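Local coordinates for protein EmGH1 (Erythrobacter marinus, PDB 5Z87) that probably hydrolyses beta-glucosidic bonds, as a beta-glucosidase of glycosyl hydrolase family 3, at residues F128-H133 against S231-A236; P124-E129 against E307-S312; G214-P219 against G273-M278. All coordinates share one frame; numbering follows the deposited sequence.

All three contacts lie in the parallel-stranded, TIM-barrel-like part of the chain, and most of their touching residues are buried. Contacts 1 and 2 share strand 126-129 and the ring of Phe128. Contact 1 runs from that strand to strand 229-235, at the strand ends that open into the ligand pocket, and it is mainly charged and polar. Contact 2 lies toward the start of the same strand, reaches strand 309-311 and is almost wholly aromatic. Contact 3 lies at the helix-to-strand loops, at the other end of the strands from the pocket. Pro219 is exposed there, and amide-to-backbone bonds do the work. Its strand 276-279 sits between strands 229-235 and 309-311 and pairs with both.

Contact 1 of 3, residues F128-H133 against S231-A236; sequences FEECLH and SVKHFA. With DTT (2,3-dihydroxy-1,4-dithiobutane), chain C.
Glu130 and Lys233 cross at about a right angle. OE2 of Glu130 and NZ of Lys233 form a long salt bridge at 3.5 Å. The glutamate reaches it by bending at chi2 (-78°). The lysine takes a different course. Its CG sits between the backbone N and the carbonyl carbon (chi1 62°), and from there the chain runs out fully extended. A bound dithiothreitol, probably from the crystallisation liquor, is held beside this pair. Its O3 donates to Glu130 OE1 at 2.9 Å, and Lys233 NZ donates to its O2 at 3.0 Å and weakly to O3. The site is at the C-terminal ends of the parallel barrel strands, where TIM-barrel enzymes carry their active sites. His234 follows Lys233 through a cis peptide bond, and its ring lies with one face under CG of Lys233, 3.6 Å above the ring centre. The edge of the ring is turned to the ligand: NE2 is hydrogen-bonded to dithiothreitol O2 at 2.9 Å in the ring plane. Asp183 bonds ND1 and so fixes the turn of the imidazole. Tyr93 adds a bond to Glu130 OE1, and the carbonyl of Phe178 takes another from Lys233 NZ. Deeper down, Phe128 CE1 approaches Ser231 OG obliquely at 4.4 Å, while that hydroxyl bonds to Tyr309 and to the carbonyl of Cys177.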
# COMPACT_ATOMS: atom_id res chain seq x y z
N PHE A 128 22.81 -23.64 13.52
CA PHE A 128 22.15 -22.34 13.39
C PHE A 128 21.09 -22.19 14.48
O PHE A 128 20.24 -23.07 14.65
CB PHE A 128 21.49 -22.20 12.01
CG PHE A 128 22.46 -22.02 10.87
CD1 PHE A 128 23.26 -20.89 10.80
CD2 PHE A 128 22.55 -22.96 9.86
CE1 PHE A 128 24.15 -20.70 9.75
CE2 PHE A 128 23.42 -22.78 8.80
CZ PHE A 128 24.24 -21.64 8.76
N GLU A 129 21.14 -21.07 15.20
CA GLU A 129 20.12 -20.75 16.19
C GLU A 129 19.55 -19.37 15.87
O GLU A 129 20.00 -18.70 14.95
CB GLU A 129 20.69 -20.83 17.61
CG GLU A 129 21.25 -22.22 17.97
CD GLU A 129 20.17 -23.25 18.23
OE1 GLU A 129 20.49 -24.46 18.28
OE2 GLU A 129 18.98 -22.86 18.38
N GLU A 130 18.52 -18.97 16.62
CA GLU A 130 17.93 -17.64 16.49
C GLU A 130 18.47 -16.75 17.60
O GLU A 130 18.53 -17.18 18.76
CB GLU A 130 16.41 -17.68 16.56
CG GLU A 130 15.76 -18.61 15.57
CD GLU A 130 15.71 -18.03 14.16
OE1 GLU A 130 15.22 -18.75 13.26
OE2 GLU A 130 16.14 -16.88 13.96
N CYS A 131 18.86 -15.53 17.25
CA CYS A 131 19.46 -14.56 18.17
C CYS A 131 18.84 -13.18 18.00
O CYS A 131 19.54 -12.18 17.96
CB CYS A 131 20.96 -14.47 17.96
SG CYS A 131 21.86 -15.98 18.41
N LEU A 132 17.50 -13.11 17.91
CA LEU A 132 16.84 -11.84 17.60
C LEU A 132 17.10 -10.80 18.68
O LEU A 132 17.45 -9.65 18.38
CB LEU A 132 15.33 -12.07 17.44
CG LEU A 132 14.47 -10.86 17.08
CD1 LEU A 132 14.87 -10.24 15.75
CD2 LEU A 132 13.01 -11.27 17.04
N HIS A 133 16.93 -11.18 19.94
CA HIS A 133 17.09 -10.28 21.08
C HIS A 133 17.71 -11.07 22.22
O HIS A 133 17.23 -11.05 23.36
CB HIS A 133 15.75 -9.65 21.47
CG HIS A 133 14.72 -10.65 21.86
ND1 HIS A 133 14.54 -11.06 23.17
CD2 HIS A 133 13.84 -11.36 21.13
CE1 HIS A 133 13.59 -11.97 23.22
NE2 HIS A 133 13.14 -12.17 21.99
N SER A 231 23.36 -14.10 9.70
CA SER A 231 22.68 -14.22 8.41
C SER A 231 21.62 -13.12 8.35
O SER A 231 20.49 -13.30 8.80
CB SER A 231 22.05 -15.61 8.23
OG SER A 231 22.88 -16.62 8.77
N VAL A 232 21.98 -11.97 7.78
CA VAL A 232 21.05 -10.84 7.77
C VAL A 232 19.86 -11.17 6.88
O VAL A 232 20.01 -11.77 5.80
CB VAL A 232 21.78 -9.57 7.32
CG1 VAL A 232 22.80 -9.16 8.38
CG2 VAL A 232 22.49 -9.80 5.99
N LYS A 233 18.66 -10.82 7.34
CA LYS A 233 17.43 -11.24 6.70
C LYS A 233 16.43 -10.08 6.79
O LYS A 233 16.62 -9.16 7.60
CB LYS A 233 16.89 -12.51 7.36
CG LYS A 233 16.54 -12.32 8.83
CD LYS A 233 16.02 -13.60 9.45
CE LYS A 233 15.33 -13.30 10.79
NZ LYS A 233 15.09 -14.54 11.62
N HIS A 234 15.38 -10.09 5.96
CA HIS A 234 15.14 -11.04 4.87
C HIS A 234 15.25 -10.35 3.52
O HIS A 234 14.47 -9.46 3.22
CB HIS A 234 13.76 -11.67 5.01
CG HIS A 234 13.44 -12.17 6.39
ND1 HIS A 234 13.17 -11.32 7.44
CD2 HIS A 234 13.32 -13.43 6.88
CE1 HIS A 234 12.91 -12.03 8.52
NE2 HIS A 234 12.98 -13.32 8.20
N PHE A 235 16.22 -10.80 2.70
CA PHE A 235 16.64 -10.14 1.46
C PHE A 235 15.62 -10.35 0.35
O PHE A 235 15.45 -11.48 -0.11
CB PHE A 235 17.99 -10.72 1.04
CG PHE A 235 18.81 -9.84 0.16
CD1 PHE A 235 19.18 -8.58 0.57
CD2 PHE A 235 19.26 -10.31 -1.07
CE1 PHE A 235 19.98 -7.77 -0.24
CE2 PHE A 235 20.05 -9.52 -1.89
CZ PHE A 235 20.42 -8.25 -1.48
N ALA A 236 14.92 -9.30 -0.10
CA ALA A 236 14.93 -7.93 0.41
C ALA A 236 13.53 -7.37 0.18
O ALA A 236 12.90 -7.70 -0.83
CB ALA A 236 15.98 -7.07 -0.31
S1 DTT C . 10.12 -18.39 8.49
C1 DTT C . 11.15 -16.92 8.86
C2 DTT C . 12.21 -16.92 9.99
O2 DTT C . 12.93 -15.69 9.84
C3 DTT C . 13.21 -18.09 10.15
O3 DTT C . 14.48 -17.66 10.64
C4 DTT C . 12.71 -19.14 11.14
S4 DTT C . 11.87 -20.59 10.44

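Contact 2 of 3, residues P124-E129 against E307-S312; sequences PAFVFE and EGYVVS
Tyr309 points its hydroxyl at the rim of Phe128. OH comes to 3.3 Å from Phe128 CE1, near the plane of the phenylalanine ring and at its edge. Behind the hydroxyl, Tyr309 CZ is 4.0 Å from the same CE1. The two side chains approach from opposite directions, but the rings do not lie flat on each other. Their centroids are 5.9 Å apart and their planes are inclined at 52°. Phe126, two residues earlier on the strand, adds a second oblique ring. Its CE2 is 4.5 Å from CE2 of Tyr309, with the planes at 44°. The three rings make an aromatic cluster. They pack between strands 126-129 and 309-311, the second and sixth strands of a parallel six-stranded sheet, inside the TIM-barrel-like domain. Tyr309 enters the cluster with CG placed between its backbone N and carbonyl carbon (chi1 64°). Val311, the next residue of its strand to face this way, sets CG1 in the plane of the tyrosine ring at its edge. On the neighbouring strand, the CA of Gly276 packs against the CZ end of the same ring, so backbone rather than side chain meets it there. Further out, the hydroxyl of Ser231 satisfies the phenol's buried polar end inside this otherwise apolar cluster. Phe178 stacks on Phe128 and probably helps to set the tilt of that ring. Helix 366-382 packs on the cluster at the starts of the two strands, with Ala379 touching both Phe126 and Tyr309, and Ile376 also against Tyr309.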
# COMPACT_ATOMS: atom_id res chain seq x y z
N PRO A 124 32.59 -30.26 10.17
CA PRO A 124 31.47 -30.17 11.11
C PRO A 124 30.29 -29.44 10.48
O PRO A 124 30.40 -28.81 9.42
CB PRO A 124 32.06 -29.37 12.29
CG PRO A 124 33.54 -29.15 11.95
CD PRO A 124 33.63 -29.25 10.46
N ALA A 125 29.15 -29.55 11.14
CA ALA A 125 27.95 -28.82 10.73
C ALA A 125 27.98 -27.38 11.23
O ALA A 125 28.52 -27.08 12.30
CB ALA A 125 26.71 -29.52 11.27
N PHE A 126 27.42 -26.47 10.43
CA PHE A 126 26.92 -25.22 11.00
C PHE A 126 25.77 -25.57 11.93
O PHE A 126 24.95 -26.45 11.63
CB PHE A 126 26.45 -24.24 9.92
CG PHE A 126 27.48 -23.20 9.54
CD1 PHE A 126 28.09 -22.41 10.50
CD2 PHE A 126 27.85 -23.02 8.21
CE1 PHE A 126 29.05 -21.46 10.14
CE2 PHE A 126 28.81 -22.07 7.85
CZ PHE A 126 29.40 -21.29 8.81
N VAL A 127 25.73 -24.93 13.09
CA VAL A 127 24.66 -25.12 14.06
C VAL A 127 23.97 -23.77 14.17
O VAL A 127 24.49 -22.86 14.82
CB VAL A 127 25.18 -25.61 15.42
CG1 VAL A 127 24.03 -25.76 16.42
CG2 VAL A 127 25.93 -26.92 15.25
N PHE A 128 22.81 -23.64 13.52
CA PHE A 128 22.15 -22.34 13.39
C PHE A 128 21.09 -22.19 14.48
O PHE A 128 20.24 -23.07 14.65
CB PHE A 128 21.49 -22.20 12.01
CG PHE A 128 22.46 -22.02 10.87
CD1 PHE A 128 23.26 -20.89 10.80
CD2 PHE A 128 22.55 -22.96 9.86
CE1 PHE A 128 24.15 -20.70 9.75
CE2 PHE A 128 23.42 -22.78 8.80
CZ PHE A 128 24.24 -21.64 8.76
N GLU A 129 21.14 -21.07 15.20
CA GLU A 129 20.12 -20.75 16.19
C GLU A 129 19.55 -19.37 15.87
O GLU A 129 20.00 -18.70 14.95
CB GLU A 129 20.69 -20.83 17.61
CG GLU A 129 21.25 -22.22 17.97
CD GLU A 129 20.17 -23.25 18.23
OE1 GLU A 129 20.49 -24.46 18.28
OE2 GLU A 129 18.98 -22.86 18.38
N GLU A 307 31.02 -12.49 -0.35
CA GLU A 307 31.70 -13.76 -0.48
C GLU A 307 31.19 -14.81 0.48
O GLU A 307 31.69 -15.95 0.48
CB GLU A 307 33.22 -13.56 -0.32
CG GLU A 307 33.82 -12.99 -1.62
CD GLU A 307 35.22 -12.42 -1.47
OE1 GLU A 307 35.69 -12.25 -0.32
OE2 GLU A 307 35.85 -12.14 -2.51
N GLY A 308 30.16 -14.50 1.27
CA GLY A 308 29.60 -15.45 2.21
C GLY A 308 28.55 -16.33 1.56
O GLY A 308 28.53 -16.55 0.35
N TYR A 309 27.66 -16.85 2.40
CA TYR A 309 26.62 -17.77 1.98
C TYR A 309 25.25 -17.09 1.99
O TYR A 309 24.97 -16.19 2.80
CB TYR A 309 26.58 -19.02 2.88
CG TYR A 309 26.22 -18.73 4.32
CD1 TYR A 309 24.89 -18.71 4.73
CD2 TYR A 309 27.21 -18.49 5.26
CE1 TYR A 309 24.56 -18.45 6.05
CE2 TYR A 309 26.89 -18.22 6.58
CZ TYR A 309 25.56 -18.20 6.97
OH TYR A 309 25.22 -17.92 8.28
N VAL A 310 24.40 -17.53 1.07
CA VAL A 310 22.99 -17.20 1.07
C VAL A 310 22.24 -18.43 1.54
O VAL A 310 22.33 -19.50 0.92
CB VAL A 310 22.51 -16.75 -0.32
CG1 VAL A 310 20.99 -16.67 -0.35
CG2 VAL A 310 23.13 -15.42 -0.69
N VAL A 311 21.51 -18.29 2.63
CA VAL A 311 20.67 -19.38 3.13
C VAL A 311 19.22 -19.05 2.81
O VAL A 311 18.81 -17.88 2.82
CB VAL A 311 20.88 -19.61 4.65
CG1 VAL A 311 20.67 -18.31 5.44
CG2 VAL A 311 19.98 -20.72 5.15
N SER A 312 18.46 -20.07 2.44
CA SER A 312 17.04 -19.87 2.22
C SER A 312 16.33 -19.67 3.55
O SER A 312 16.78 -20.12 4.61
CB SER A 312 16.44 -21.07 1.50
OG SER A 312 16.13 -22.10 2.43

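Contact 3 of 3, residues G214-P219 against G273-M278; sequences GLQGAP and GSIGLM
Gln216 CG lies beside the backbone N and anti to the carbonyl carbon (chi1 -68°), and its extended chain carries the amide to the backbone at Gly273 and Ile275. Ile275 CG1 has the same first setting. It approaches from one side of the amide plane and comes to 3.4 Å from Gln216 OE1. This joins two helix-to-strand turns of the TIM-barrel-like domain. One follows helix 201-216 and the other leads from helix 263-270 into strand 276-279. The glutamine amide bonds much as a peptide group would. Ile275 N donates to Gln216 OE1 at 2.9 Å, with an N-H...O angle of 154°, in the carbonyl plane and on a lone pair. Gln216 NE2 donates to Gly273 O, also at 2.9 Å. The glycine oxygen lies near the plane of the amide, but NE2 stands 55° out of the carbonyl plane of Gly273. Thr230 N gives OE1 a further bond, so strand 229-235 is tied in too. OE1 thus takes two bonds and NE2 gives one, and a flip of the amide would probably lose all three. A leucine in place of Gln216 would probably leave the Ile275 N-H and the Gly273 carbonyl without these mates and set the two turns free to shift. Gly217 and Gly273 each leave helical geometry with positive phi. Gly217 has backbone angles at which a CB would press on the carbonyl O of Gln216. Ser274 CB points away from Gln216. Its OG bonds to Thr230 OG1 and, within its own turn, donates to Gly276 O at 2.8 Å in the carbonyl plane.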
# COMPACT_ATOMS: atom_id res chain seq x y z
N GLY A 214 28.64 -6.90 16.86
CA GLY A 214 28.52 -7.55 18.15
C GLY A 214 28.51 -9.06 18.07
O GLY A 214 29.15 -9.74 18.87
N LEU A 215 27.77 -9.61 17.10
CA LEU A 215 27.66 -11.07 17.00
C LEU A 215 28.91 -11.70 16.38
O LEU A 215 29.30 -12.80 16.78
CB LEU A 215 26.42 -11.44 16.19
CG LEU A 215 25.07 -11.37 16.92
CD1 LEU A 215 23.92 -11.50 15.92
CD2 LEU A 215 24.98 -12.46 17.99
N GLN A 216 29.52 -11.03 15.41
CA GLN A 216 30.67 -11.58 14.68
C GLN A 216 32.00 -11.01 15.15
O GLN A 216 33.04 -11.59 14.83
CB GLN A 216 30.54 -11.30 13.18
CG GLN A 216 29.42 -12.05 12.47
CD GLN A 216 29.58 -12.06 10.94
OE1 GLN A 216 28.95 -12.87 10.25
NE2 GLN A 216 30.42 -11.17 10.42
N GLY A 217 31.99 -9.89 15.87
CA GLY A 217 33.20 -9.12 16.08
C GLY A 217 33.44 -8.16 14.93
O GLY A 217 32.82 -8.22 13.87
N ALA A 218 34.38 -7.25 15.16
CA ALA A 218 34.81 -6.35 14.11
C ALA A 218 35.35 -7.15 12.92
O ALA A 218 35.95 -8.21 13.11
CB ALA A 218 35.89 -5.41 14.65
N PRO A 219 35.13 -6.68 11.69
CA PRO A 219 35.54 -7.47 10.51
C PRO A 219 36.97 -7.98 10.64
O PRO A 219 37.88 -7.22 10.97
CB PRO A 219 35.41 -6.48 9.35
CG PRO A 219 34.54 -5.37 9.85
CD PRO A 219 34.71 -5.31 11.34
N GLY A 273 30.76 -6.86 7.38
CA GLY A 273 31.30 -8.15 7.01
C GLY A 273 30.46 -9.34 7.41
O GLY A 273 31.01 -10.41 7.70
N SER A 274 29.13 -9.18 7.44
CA SER A 274 28.24 -10.32 7.66
C SER A 274 28.64 -11.48 6.76
O SER A 274 28.87 -11.30 5.56
CB SER A 274 26.79 -9.89 7.40
OG SER A 274 25.87 -10.98 7.56
N ILE A 275 28.74 -12.67 7.34
CA ILE A 275 29.17 -13.85 6.60
C ILE A 275 27.99 -14.47 5.86
O ILE A 275 28.16 -15.03 4.77
CB ILE A 275 29.83 -14.85 7.58
CG1 ILE A 275 31.16 -14.32 8.10
CG2 ILE A 275 30.04 -16.22 6.95
CD1 ILE A 275 31.73 -15.18 9.23
N GLY A 276 26.79 -14.41 6.44
CA GLY A 276 25.62 -15.01 5.84
C GLY A 276 24.54 -13.98 5.53
O GLY A 276 24.59 -12.82 5.95
N LEU A 277 23.55 -14.44 4.77
CA LEU A 277 22.40 -13.63 4.36
C LEU A 277 21.27 -14.59 4.06
O LEU A 277 21.50 -15.64 3.45
CB LEU A 277 22.72 -12.77 3.13
CG LEU A 277 21.55 -12.03 2.47
CD1 LEU A 277 22.04 -10.66 2.02
CD2 LEU A 277 21.00 -12.80 1.28
N MET A 278 20.05 -14.24 4.48
CA MET A 278 18.86 -15.05 4.20
C MET A 278 17.88 -14.28 3.30
O MET A 278 17.69 -13.08 3.47
CB MET A 278 18.15 -15.46 5.49
CG MET A 278 16.88 -16.28 5.28
SD MET A 278 16.04 -16.62 6.85
CE MET A 278 17.10 -17.86 7.57